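Local coordinates for CENP-V/GFA domain-containing protein (Rhodobacter sphaeroides 2.4.1, PDB 3FAC) that is of unconfirmed function but probably binds zinc and may act as a carbon-sulfur lyase, at residues Gly3-Gly8 with Trp68-Cys73; Ala9-Val14 with Val48-Glu53; Arg34-Ala39 with Gly74-His79. One frame throughout, in Å; residues are numbered along the deposited sequence.

Contact 1 (Gly3-Gly8 with Trp68-Cys73)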
# COMPACT_ATOMS: atom_id res chain seq x y z
N GLY A 3 7.34 2.76 6.95
CA GLY A 3 7.15 1.91 5.79
C GLY A 3 8.28 2.18 4.83
O GLY A 3 8.65 3.34 4.64
N THR A 4 8.85 1.14 4.24
CA THR A 4 9.96 1.32 3.30
C THR A 4 9.97 0.25 2.22
O THR A 4 9.71 -0.92 2.50
CB THR A 4 11.31 1.26 4.02
OG1 THR A 4 11.43 0.00 4.70
CG2 THR A 4 11.44 2.39 5.03
N CYS A 5 10.28 0.65 0.98
CA CYS A 5 10.34 -0.33 -0.10
C CYS A 5 11.62 -1.13 0.12
O CYS A 5 12.38 -0.86 1.06
CB CYS A 5 10.36 0.37 -1.47
SG CYS A 5 11.88 1.27 -1.89
N HIS A 6 11.88 -2.11 -0.74
CA HIS A 6 13.08 -2.92 -0.58
C HIS A 6 14.35 -2.12 -0.85
O HIS A 6 15.24 -2.09 -0.00
CB HIS A 6 13.04 -4.13 -1.49
CG HIS A 6 14.12 -5.12 -1.20
ND1 HIS A 6 14.21 -5.78 0.00
CD2 HIS A 6 15.19 -5.51 -1.93
CE1 HIS A 6 15.29 -6.54 0.01
NE2 HIS A 6 15.90 -6.40 -1.16
N CYS A 7 14.43 -1.49 -2.02
CA CYS A 7 15.59 -0.67 -2.39
C CYS A 7 15.92 0.28 -1.25
O CYS A 7 17.08 0.67 -1.06
CB CYS A 7 15.28 0.16 -3.66
SG CYS A 7 13.56 0.81 -3.76
N GLY A 8 14.90 0.65 -0.49
CA GLY A 8 15.09 1.56 0.62
C GLY A 8 14.99 3.00 0.15
O GLY A 8 15.15 3.94 0.93
N TRP A 68 0.94 3.51 -6.48
CA TRP A 68 2.34 3.91 -6.54
C TRP A 68 3.25 2.73 -6.26
O TRP A 68 2.90 1.83 -5.49
CB TRP A 68 2.64 5.00 -5.51
CG TRP A 68 1.64 6.10 -5.46
CD1 TRP A 68 0.46 6.10 -4.77
CD2 TRP A 68 1.71 7.35 -6.14
NE1 TRP A 68 -0.21 7.28 -4.98
CE2 TRP A 68 0.53 8.07 -5.82
CE3 TRP A 68 2.65 7.95 -6.99
CZ2 TRP A 68 0.27 9.35 -6.32
CZ3 TRP A 68 2.38 9.23 -7.50
CH2 TRP A 68 1.20 9.91 -7.16
N PHE A 69 4.42 2.72 -6.89
CA PHE A 69 5.39 1.66 -6.69
C PHE A 69 6.79 2.20 -6.96
O PHE A 69 6.98 3.07 -7.81
CB PHE A 69 5.08 0.45 -7.58
CG PHE A 69 5.37 0.67 -9.04
CD1 PHE A 69 6.68 0.57 -9.53
CD2 PHE A 69 4.35 0.94 -9.94
CE1 PHE A 69 6.95 0.74 -10.88
CE2 PHE A 69 4.61 1.12 -11.29
CZ PHE A 69 5.91 1.01 -11.77
N CYS A 70 7.76 1.71 -6.20
CA CYS A 70 9.15 2.14 -6.34
C CYS A 70 9.72 1.75 -7.71
O CYS A 70 9.68 0.58 -8.08
CB CYS A 70 9.98 1.51 -5.22
SG CYS A 70 11.72 1.94 -5.27
N ARG A 71 10.25 2.72 -8.44
CA ARG A 71 10.80 2.46 -9.78
C ARG A 71 12.05 1.58 -9.77
O ARG A 71 12.40 0.99 -10.79
CB ARG A 71 11.11 3.78 -10.49
CG ARG A 71 12.26 4.56 -9.87
CD ARG A 71 12.31 6.01 -10.33
NE ARG A 71 12.62 6.15 -11.74
CZ ARG A 71 13.80 5.88 -12.29
NH1 ARG A 71 14.81 5.45 -11.54
NH2 ARG A 71 13.98 6.03 -13.60
N THR A 72 12.71 1.49 -8.62
CA THR A 72 13.94 0.70 -8.52
C THR A 72 13.70 -0.76 -8.16
O THR A 72 14.11 -1.65 -8.91
CB THR A 72 14.91 1.32 -7.49
OG1 THR A 72 15.15 2.69 -7.83
CG2 THR A 72 16.24 0.59 -7.49
N CYS A 73 13.06 -1.01 -7.02
CA CYS A 73 12.81 -2.37 -6.59
C CYS A 73 11.44 -2.89 -7.03
O CYS A 73 11.12 -4.07 -6.86
CB CYS A 73 12.97 -2.47 -5.06
SG CYS A 73 12.05 -1.25 -4.10

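Contact 2 (Ala9-Val14 with Val48-Glu53)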
# COMPACT_ATOMS: atom_id res chain seq x y z
N ALA A 9 14.74 3.17 -1.15
CA ALA A 9 14.62 4.49 -1.75
C ALA A 9 13.40 5.24 -1.24
O ALA A 9 13.43 6.46 -1.09
CB ALA A 9 14.55 4.36 -3.28
N VAL A 10 12.32 4.51 -0.97
CA VAL A 10 11.09 5.14 -0.51
C VAL A 10 10.76 4.86 0.96
O VAL A 10 10.88 3.73 1.43
CB VAL A 10 9.89 4.66 -1.36
CG1 VAL A 10 8.70 5.56 -1.13
CG2 VAL A 10 10.27 4.62 -2.83
N GLU A 11 10.37 5.91 1.68
CA GLU A 11 9.98 5.76 3.08
C GLU A 11 8.73 6.57 3.38
O GLU A 11 8.69 7.77 3.13
CB GLU A 11 11.09 6.20 4.04
CG GLU A 11 10.67 6.02 5.50
CD GLU A 11 11.76 6.36 6.50
OE1 GLU A 11 12.89 5.84 6.35
OE2 GLU A 11 11.48 7.13 7.44
N ILE A 12 7.72 5.91 3.93
CA ILE A 12 6.50 6.59 4.28
C ILE A 12 6.33 6.62 5.80
O ILE A 12 7.07 5.96 6.53
CB ILE A 12 5.27 5.91 3.65
CG1 ILE A 12 5.18 4.45 4.12
CG2 ILE A 12 5.35 5.97 2.14
CD1 ILE A 12 3.91 3.75 3.68
N GLU A 13 5.37 7.42 6.25
CA GLU A 13 5.06 7.56 7.67
C GLU A 13 3.54 7.48 7.70
O GLU A 13 2.85 8.44 7.36
CB GLU A 13 5.52 8.93 8.16
CG GLU A 13 6.00 8.97 9.61
CD GLU A 13 4.87 8.92 10.61
OE1 GLU A 13 4.08 7.95 10.58
OE2 GLU A 13 4.77 9.85 11.44
N VAL A 14 3.00 6.32 8.09
CA VAL A 14 1.55 6.15 8.09
C VAL A 14 0.92 5.61 9.37
O VAL A 14 1.51 4.81 10.09
CB VAL A 14 1.11 5.24 6.91
CG1 VAL A 14 1.74 3.87 7.05
CG2 VAL A 14 -0.40 5.14 6.85
N VAL A 48 4.71 10.83 2.82
CA VAL A 48 5.88 10.30 2.12
C VAL A 48 7.13 10.98 2.68
O VAL A 48 7.38 12.16 2.41
CB VAL A 48 5.78 10.56 0.60
CG1 VAL A 48 7.07 10.14 -0.10
CG2 VAL A 48 4.60 9.80 0.03
N VAL A 49 7.91 10.23 3.45
CA VAL A 49 9.12 10.75 4.07
C VAL A 49 10.25 11.04 3.08
O VAL A 49 10.84 12.12 3.10
CB VAL A 49 9.63 9.77 5.15
CG1 VAL A 49 10.84 10.34 5.86
CG2 VAL A 49 8.52 9.50 6.16
N ARG A 50 10.55 10.07 2.23
CA ARG A 50 11.60 10.23 1.23
C ARG A 50 11.36 9.32 0.03
O ARG A 50 10.68 8.30 0.14
CB ARG A 50 12.98 9.93 1.83
CG ARG A 50 13.22 8.47 2.15
CD ARG A 50 14.71 8.12 2.16
NE ARG A 50 14.93 6.70 2.40
CZ ARG A 50 14.67 6.09 3.55
NH1 ARG A 50 14.20 6.78 4.57
NH2 ARG A 50 14.87 4.79 3.67
N GLY A 51 11.93 9.69 -1.11
CA GLY A 51 11.80 8.89 -2.30
C GLY A 51 10.61 9.25 -3.17
O GLY A 51 10.25 8.50 -4.07
N ALA A 52 9.99 10.39 -2.90
CA ALA A 52 8.83 10.82 -3.69
C ALA A 52 9.17 10.85 -5.19
O ALA A 52 8.32 10.58 -6.03
CB ALA A 52 8.36 12.19 -3.23
N GLU A 53 10.42 11.17 -5.51
CA GLU A 53 10.86 11.24 -6.90
C GLU A 53 11.15 9.87 -7.51
O GLU A 53 11.30 9.75 -8.72
CB GLU A 53 12.11 12.10 -7.02
CG GLU A 53 13.38 11.42 -6.51
CD GLU A 53 13.63 11.62 -5.03
OE1 GLU A 53 12.65 11.75 -4.26
OE2 GLU A 53 14.81 11.65 -4.63

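Contact 3 (Arg34-Ala39 with Gly74-His79)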
# COMPACT_ATOMS: atom_id res chain seq x y z
N ARG A 34 -0.74 -7.77 -8.13
CA ARG A 34 0.11 -7.15 -7.11
C ARG A 34 0.46 -8.27 -6.13
O ARG A 34 1.64 -8.56 -5.89
CB ARG A 34 -0.65 -6.07 -6.35
CG ARG A 34 -0.41 -4.63 -6.75
CD ARG A 34 -1.39 -3.79 -5.94
NE ARG A 34 -1.29 -2.35 -6.15
CZ ARG A 34 -2.22 -1.49 -5.75
NH1 ARG A 34 -3.30 -1.93 -5.12
NH2 ARG A 34 -2.06 -0.18 -5.97
N GLY A 35 -0.58 -8.86 -5.54
CA GLY A 35 -0.40 -9.95 -4.59
C GLY A 35 -0.23 -9.53 -3.14
O GLY A 35 -0.15 -10.38 -2.25
N ALA A 36 -0.18 -8.23 -2.89
CA ALA A 36 0.02 -7.72 -1.54
C ALA A 36 -1.23 -7.71 -0.66
O ALA A 36 -2.36 -7.80 -1.15
CB ALA A 36 0.60 -6.32 -1.61
N ILE A 37 -1.01 -7.62 0.64
CA ILE A 37 -2.07 -7.55 1.63
C ILE A 37 -2.12 -6.09 2.07
O ILE A 37 -1.11 -5.55 2.52
CB ILE A 37 -1.76 -8.44 2.86
CG1 ILE A 37 -1.79 -9.92 2.45
CG2 ILE A 37 -2.76 -8.19 3.96
CD1 ILE A 37 -1.45 -10.89 3.57
N ALA A 38 -3.28 -5.45 1.95
CA ALA A 38 -3.39 -4.05 2.32
C ALA A 38 -4.18 -3.78 3.60
O ALA A 38 -4.88 -4.65 4.12
CB ALA A 38 -4.01 -3.27 1.16
N ALA A 39 -4.03 -2.55 4.09
CA ALA A 39 -4.71 -2.07 5.29
C ALA A 39 -5.01 -0.60 5.03
O ALA A 39 -4.21 0.10 4.41
CB ALA A 39 -3.80 -2.21 6.50
N GLY A 74 10.63 -2.00 -7.59
CA GLY A 74 9.31 -2.39 -8.06
C GLY A 74 8.31 -2.72 -6.97
O GLY A 74 7.21 -3.20 -7.26
N ILE A 75 8.66 -2.45 -5.72
CA ILE A 75 7.77 -2.75 -4.60
C ILE A 75 6.61 -1.77 -4.42
O ILE A 75 6.80 -0.56 -4.32
CB ILE A 75 8.55 -2.80 -3.27
CG1 ILE A 75 9.59 -3.93 -3.32
CG2 ILE A 75 7.58 -2.99 -2.10
CD1 ILE A 75 9.00 -5.31 -3.60
N TYR A 76 5.40 -2.32 -4.39
CA TYR A 76 4.19 -1.54 -4.21
C TYR A 76 4.12 -1.00 -2.77
O TYR A 76 4.06 -1.77 -1.82
CB TYR A 76 2.97 -2.43 -4.50
CG TYR A 76 1.73 -2.14 -3.69
CD1 TYR A 76 1.05 -0.93 -3.82
CD2 TYR A 76 1.21 -3.10 -2.82
CE1 TYR A 76 -0.13 -0.69 -3.11
CE2 TYR A 76 0.04 -2.87 -2.11
CZ TYR A 76 -0.63 -1.67 -2.26
OH TYR A 76 -1.81 -1.46 -1.58
N THR A 77 4.13 0.33 -2.64
CA THR A 77 4.08 0.96 -1.32
C THR A 77 2.65 1.20 -0.84
O THR A 77 2.21 0.62 0.16
CB THR A 77 4.81 2.32 -1.31
OG1 THR A 77 4.30 3.15 -2.36
CG2 THR A 77 6.31 2.14 -1.52
N HIS A 78 1.92 2.05 -1.56
CA HIS A 78 0.55 2.39 -1.20
C HIS A 78 -0.24 2.85 -2.42
O HIS A 78 0.32 3.03 -3.50
CB HIS A 78 0.55 3.52 -0.16
CG HIS A 78 1.10 4.81 -0.69
ND1 HIS A 78 2.41 4.96 -1.10
CD2 HIS A 78 0.50 6.01 -0.90
CE1 HIS A 78 2.59 6.19 -1.54
NE2 HIS A 78 1.45 6.85 -1.44
N HIS A 79 -1.54 3.05 -2.23
CA HIS A 79 -2.41 3.51 -3.31
C HIS A 79 -3.65 4.20 -2.77
O HIS A 79 -4.06 3.95 -1.64
CB HIS A 79 -2.84 2.35 -4.20
CG HIS A 79 -3.79 1.40 -3.54
ND1 HIS A 79 -3.39 0.46 -2.62
CD2 HIS A 79 -5.13 1.25 -3.67
CE1 HIS A 79 -4.44 -0.22 -2.20
NE2 HIS A 79 -5.51 0.24 -2.83

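Contact 1 (Gly3-Gly8 with Trp68-Cys73)
The bump is the sulfur of C7, pushed between the two segments with SG in the crowded position between its own backbone N and carbonyl carbon (chi1 38°). It caps a triangle of sulfurs from C5, C70 and C73: C7 SG lies 2.6 Å from C5 SG, C70 SG and C73 SG alike, although the approach to C70 is too close to be trusted. C5 SG keeps 3.4 Å from both C70 SG and C73 SG. Disulfides of C7 with C5 and with C73 have been seen in crystals of this protein; one sulfur cannot hold both at once, so the model may average several states. A C-x-C loop facing a C-x-x-C turn is consistent with the four-sulfur structural zinc site of Gfa relatives, where small thiols can converge, but these sulfurs stand closer than a shared zinc would hold them, which fits oxidised or mixed states. C73 SG fits into the groove of the opposite backbone, 3.2 Å from C7 N, and C73 CB rests 3.9 Å from H6 CB. Weak N-H bonds from T72 and C73 point at C70 SG, whose place is uncertain; the turn wraps round it. Beside C7, T72 lays CG2 against C7 CB at 4.0 Å while its OG1 hydrogen-bonds N54.

Contact 2 (Ala9-Val14 with Val48-Glu53)
A salt bridge joins E11 OE1 to R50 NH1 at 2.4 Å, very short for such a pair. The nitrogen comes from above the carboxylate, whose plane stands 77° from that of the guanidinium, so the two groups meet crosswise. With CG in the crowded position (chi1 70°), the extended arginine chain carries the guanidinium across E11, E11 CB lying over one face, while R50 NH2 reaches G8 O. Behind the charges, E11 N donates to R50 O at 2.9 Å, and R50 N returns a bond of 3.1 Å to E11 O. V49 N adds a weak bond to that same carbonyl oxygen. The E11 chain, extended with CG anti to the backbone N (chi1 -179°), runs alongside V49, putting OE2 3.6 Å from V49 CG1. An alanine in place of this glutamate would take away the carboxylate and CG, and would probably leave R50 less firmly held and V49 less covered. On the face away from these charges, I12 CG2 meets V48 CG2 at 4.4 Å, branched side chains suited to a sheet. G51, at positive phi, passes so near V10 CA and A9 O that a side chain would clash. V49 and R50 both facing E11 make a classic beta bulge, set between the strands 11-14 and 46-50 of an antiparallel sheet.

Contact 3 (Arg34-Ala39 with Gly74-His79)
R34 lies flat on the ring of Y76, and this stack is the heart of the tight part of the contact. The guanidinium and ring planes are 19° apart, with R34 CZ 3.9 Å from the ring centroid in a cation-pi arrangement. The arginine chain is extended from CG to NE, so it runs along the ring and does not merely touch it with its tip: R34 CD sits 4.0 Å from the same centroid, 6° off the normal, a CH-pi contact. An arginine suits the place because its methylenes and its flat charged end can both use one aromatic face. A36 closes in on the edge of the ring, CB 3.5 Å from Y76 CD2, its small size letting the chain pass close. Farther out, R34 NH1 stands over the face of the H79 ring, and R34 NH2 is 3.2 Å from H79 CB. Y76 OH and H79 ND1, 2.7 Å apart, share a hydrogen bond that helps hold both rings in place; either atom could be the donor. The guanidinium charge would probably disfavour protonation of H79. The other flank is looser. A38 CB lies 4.0 Å from Y76 OH, and exposed G35 turns the chain toward A36 at a positive phi where a side chain would jam against the preceding carbonyl O. R34 closes helix 31-34, which starts at C31. The following strand 38-42 and strand 76-80 are not sheet neighbours: strand 87-91 runs between them, with A39 bonded to V90 and H79 to G89, so the contact bridges over a strand.

Overall arrangement
Contact 3 is the most central, about 4 Å from the middle of the chain to its own centre, and none of its touching residues is exposed; contacts 1 and 2 lie about 11 and 12 Å out, with two exposed residues each. Contacts 1 and 2 share the three-stranded sheet, where I12 N donates to G3 O. Contacts 1 and 3 share the five-stranded sheet through neighbouring strands 66-70 and 76-80, so contact 1 ties the two sheets together. Contacts 2 and 3 barely touch, V10 against T77. The chemistry differs accordingly: sulfurs gather where loops meet, backbone pairing and a salt bridge join strands near the surface, and an arginine, itself partly exposed, stacks on buried rings nearest the centre.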